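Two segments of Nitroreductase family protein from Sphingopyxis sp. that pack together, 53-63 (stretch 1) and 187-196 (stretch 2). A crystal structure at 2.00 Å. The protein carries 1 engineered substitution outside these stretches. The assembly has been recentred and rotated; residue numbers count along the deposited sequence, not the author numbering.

Stretch 1, residues 53-63: WQATVVTGERW
Stretch 2 (187-196) AELGLGDDQI

This is a small side-chain contact, 291 Å² over both sides, in which one face of a β-strand and an arginine from the helix after it meet a helix end and the loop that follows. In stretch 1 the strand runs through Gln 54, Thr 56 and Val 58 with extended backbone (phi/psi -136/143, -111/111 and -118/152). These alternate residues point CA-to-CB toward stretch 2, while Ala 55 and Val 57 point away, so the strand's two-residue repeat selects the contact. The register pairs Thr 56 with Leu 189, CA to CA 7.6 Å, and Gln 54 with Gln 195 at 9.5 Å.

Leu 189, chi1 m and chi2 t, forms the apolar centre. Its CA-to-CB bond points sideways, but the end of the side chain comes nearer: Leu 189 CD2 lies 3.6 Å from Val 58 CG1 and 4.0 Å from Thr 56 CG2, with both strand residues in chi1 m. Gly 190 then leaves the helix in a Schellman motif, its phi/psi of 71/30 favouring glycine. Leu 191 (-88/146; chi1 m, chi2 t) points back toward the strand, its CD1 4.2 Å from Thr 56 OG1.

A type I turn from Gly 192 to Gln 195 leads into the next strand. There Gln 195, m at chi1 and chi2, faces Gln 54 (m, then t); their OE1 atoms approach to 3.6 Å, a contact without a hydrogen bond.

The polar link is made by Arg 62, in helical backbone (-64/-48). Three successive m rotamers fold its sideways-starting chain so that Arg 62 NH2 donates to Glu 188 O at a very short 2.3 Å, with an N-H...O angle of 121°. The carbonyl sits at the guanidinium edge, near its plane; the acceptor is the backbone carbonyl rather than the Glu 188 carboxylate.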

# COMPACT_ATOMS: atom_id res chain seq x y z
N TRP A 53 -4.73 0.43 9.77
CA TRP A 53 -3.82 -0.66 10.09
C TRP A 53 -3.66 -0.97 11.58
O TRP A 53 -3.57 -0.06 12.42
CB TRP A 53 -2.43 -0.40 9.48
CG TRP A 53 -1.85 0.94 9.77
CD1 TRP A 53 -1.08 1.30 10.84
CD2 TRP A 53 -1.97 2.11 8.95
NE1 TRP A 53 -0.72 2.62 10.74
CE2 TRP A 53 -1.26 3.14 9.60
CE3 TRP A 53 -2.62 2.39 7.73
CZ2 TRP A 53 -1.18 4.44 9.08
CZ3 TRP A 53 -2.52 3.68 7.20
CH2 TRP A 53 -1.82 4.69 7.88
N GLN A 54 -3.60 -2.25 11.90
CA GLN A 54 -3.31 -2.69 13.28
C GLN A 54 -2.31 -3.83 13.20
O GLN A 54 -2.40 -4.66 12.31
CB GLN A 54 -4.58 -3.15 14.00
CG GLN A 54 -5.48 -2.02 14.44
CD GLN A 54 -6.79 -2.52 15.03
OE1 GLN A 54 -7.82 -2.55 14.37
NE2 GLN A 54 -6.73 -2.95 16.28
N ALA A 55 -1.38 -3.89 14.13
CA ALA A 55 -0.37 -4.92 14.03
C ALA A 55 -0.09 -5.60 15.34
O ALA A 55 -0.00 -4.95 16.38
CB ALA A 55 0.93 -4.35 13.47
N THR A 56 0.05 -6.92 15.28
CA THR A 56 0.50 -7.69 16.41
C THR A 56 1.90 -8.24 16.12
O THR A 56 2.09 -9.08 15.23
CB THR A 56 -0.47 -8.83 16.71
OG1 THR A 56 -1.74 -8.24 17.03
CG2 THR A 56 0.03 -9.67 17.91
N VAL A 57 2.88 -7.72 16.85
CA VAL A 57 4.27 -8.12 16.65
C VAL A 57 4.66 -9.19 17.62
O VAL A 57 4.62 -8.98 18.84
CB VAL A 57 5.21 -6.92 16.82
CG1 VAL A 57 6.65 -7.33 16.57
CG2 VAL A 57 4.78 -5.79 15.85
N VAL A 58 5.06 -10.35 17.10
CA VAL A 58 5.42 -11.45 17.98
C VAL A 58 6.87 -11.90 17.84
O VAL A 58 7.50 -11.72 16.80
CB VAL A 58 4.49 -12.67 17.77
CG1 VAL A 58 3.05 -12.28 18.02
CG2 VAL A 58 4.67 -13.25 16.37
N THR A 59 7.41 -12.43 18.94
CA THR A 59 8.77 -12.96 18.94
C THR A 59 8.90 -14.05 20.02
O THR A 59 7.97 -14.28 20.81
CB THR A 59 9.81 -11.86 19.19
OG1 THR A 59 11.12 -12.37 18.88
CG2 THR A 59 9.78 -11.43 20.66
N GLY A 60 10.06 -14.70 20.05
CA GLY A 60 10.35 -15.74 21.02
C GLY A 60 9.27 -16.80 21.08
O GLY A 60 8.78 -17.26 20.05
N GLU A 61 8.85 -17.14 22.31
CA GLU A 61 7.93 -18.24 22.60
C GLU A 61 6.55 -18.07 21.96
O GLU A 61 5.93 -19.05 21.54
CB GLU A 61 7.78 -18.37 24.12
CG GLU A 61 6.37 -18.68 24.63
CD GLU A 61 5.84 -20.06 24.24
OE1 GLU A 61 6.65 -20.92 23.82
OE2 GLU A 61 4.61 -20.26 24.33
N ARG A 62 6.06 -16.84 21.93
CA ARG A 62 4.77 -16.53 21.31
C ARG A 62 4.81 -16.82 19.82
O ARG A 62 3.93 -17.47 19.25
CB ARG A 62 4.39 -15.08 21.55
CG ARG A 62 4.25 -14.74 23.03
CD ARG A 62 3.04 -15.43 23.64
NE ARG A 62 1.86 -15.20 22.82
CZ ARG A 62 1.23 -16.15 22.14
NH1 ARG A 62 1.68 -17.40 22.18
NH2 ARG A 62 0.16 -15.84 21.42
N TRP A 63 5.87 -16.32 19.20
CA TRP A 63 6.13 -16.53 17.79
C TRP A 63 6.28 -18.05 17.56
O TRP A 63 5.92 -18.56 16.51
CB TRP A 63 7.35 -15.70 17.39
CG TRP A 63 8.00 -15.92 16.04
CD1 TRP A 63 9.33 -15.81 15.77
CD2 TRP A 63 7.37 -16.25 14.79
NE1 TRP A 63 9.57 -16.06 14.44
CE2 TRP A 63 8.39 -16.33 13.82
CE3 TRP A 63 6.05 -16.49 14.40
CZ2 TRP A 63 8.13 -16.65 12.49
CZ3 TRP A 63 5.80 -16.82 13.08
CH2 TRP A 63 6.83 -16.90 12.14
N ALA A 187 -6.57 -16.84 16.58
CA ALA A 187 -6.74 -17.49 17.87
C ALA A 187 -5.47 -17.41 18.72
O ALA A 187 -5.52 -16.99 19.88
CB ALA A 187 -7.16 -18.95 17.68
N GLU A 188 -4.32 -17.76 18.14
CA GLU A 188 -3.08 -17.82 18.92
C GLU A 188 -2.60 -16.45 19.37
O GLU A 188 -1.86 -16.33 20.36
CB GLU A 188 -1.99 -18.52 18.11
CG GLU A 188 -2.24 -20.00 17.98
CD GLU A 188 -2.37 -20.69 19.33
OE1 GLU A 188 -1.65 -20.30 20.27
OE2 GLU A 188 -3.20 -21.63 19.45
N LEU A 189 -3.02 -15.42 18.65
CA LEU A 189 -2.69 -14.05 18.96
C LEU A 189 -3.76 -13.48 19.90
O LEU A 189 -3.62 -12.38 20.45
CB LEU A 189 -2.62 -13.21 17.68
CG LEU A 189 -1.55 -13.54 16.63
CD1 LEU A 189 -1.60 -12.55 15.49
CD2 LEU A 189 -0.14 -13.64 17.19
N GLY A 190 -4.85 -14.22 20.05
CA GLY A 190 -5.96 -13.78 20.87
C GLY A 190 -6.76 -12.64 20.25
O GLY A 190 -7.35 -11.84 20.97
N LEU A 191 -6.80 -12.57 18.92
CA LEU A 191 -7.62 -11.55 18.26
C LEU A 191 -9.05 -12.03 18.02
O LEU A 191 -9.29 -13.22 17.79
CB LEU A 191 -7.00 -11.13 16.92
CG LEU A 191 -5.69 -10.33 16.97
CD1 LEU A 191 -5.10 -10.30 15.59
CD2 LEU A 191 -5.93 -8.90 17.49
N GLY A 192 -10.00 -11.11 18.10
CA GLY A 192 -11.41 -11.42 17.93
C GLY A 192 -11.77 -11.74 16.49
O GLY A 192 -10.95 -11.58 15.58
N ASP A 193 -13.01 -12.18 16.26
CA ASP A 193 -13.47 -12.45 14.90
C ASP A 193 -14.06 -11.20 14.23
O ASP A 193 -14.57 -11.26 13.11
CB ASP A 193 -14.48 -13.59 14.90
CG ASP A 193 -13.91 -14.88 15.49
OD1 ASP A 193 -12.84 -14.84 16.14
OD2 ASP A 193 -14.52 -15.95 15.28
N ASP A 194 -13.95 -10.06 14.92
CA ASP A 194 -14.23 -8.76 14.32
C ASP A 194 -13.03 -8.31 13.51
O ASP A 194 -13.11 -7.34 12.75
CB ASP A 194 -14.55 -7.73 15.40
CG ASP A 194 -13.36 -7.45 16.29
OD1 ASP A 194 -12.82 -8.40 16.90
OD2 ASP A 194 -12.94 -6.27 16.36
N GLN A 195 -11.90 -8.97 13.72
CA GLN A 195 -10.66 -8.68 12.99
C GLN A 195 -10.49 -9.63 11.82
O GLN A 195 -10.96 -10.77 11.86
CB GLN A 195 -9.45 -8.77 13.91
CG GLN A 195 -9.41 -7.69 14.95
CD GLN A 195 -9.16 -6.34 14.33
OE1 GLN A 195 -8.12 -6.12 13.71
NE2 GLN A 195 -10.14 -5.45 14.44
N ILE A 196 -9.79 -9.17 10.79
CA ILE A 196 -9.40 -10.04 9.69
C ILE A 196 -7.90 -9.90 9.47
O ILE A 196 -7.35 -8.79 9.47
CB ILE A 196 -10.20 -9.72 8.38
CG1 ILE A 196 -9.70 -10.57 7.22
CG2 ILE A 196 -10.12 -8.23 8.02
CD1 ILE A 196 -10.63 -10.58 6.00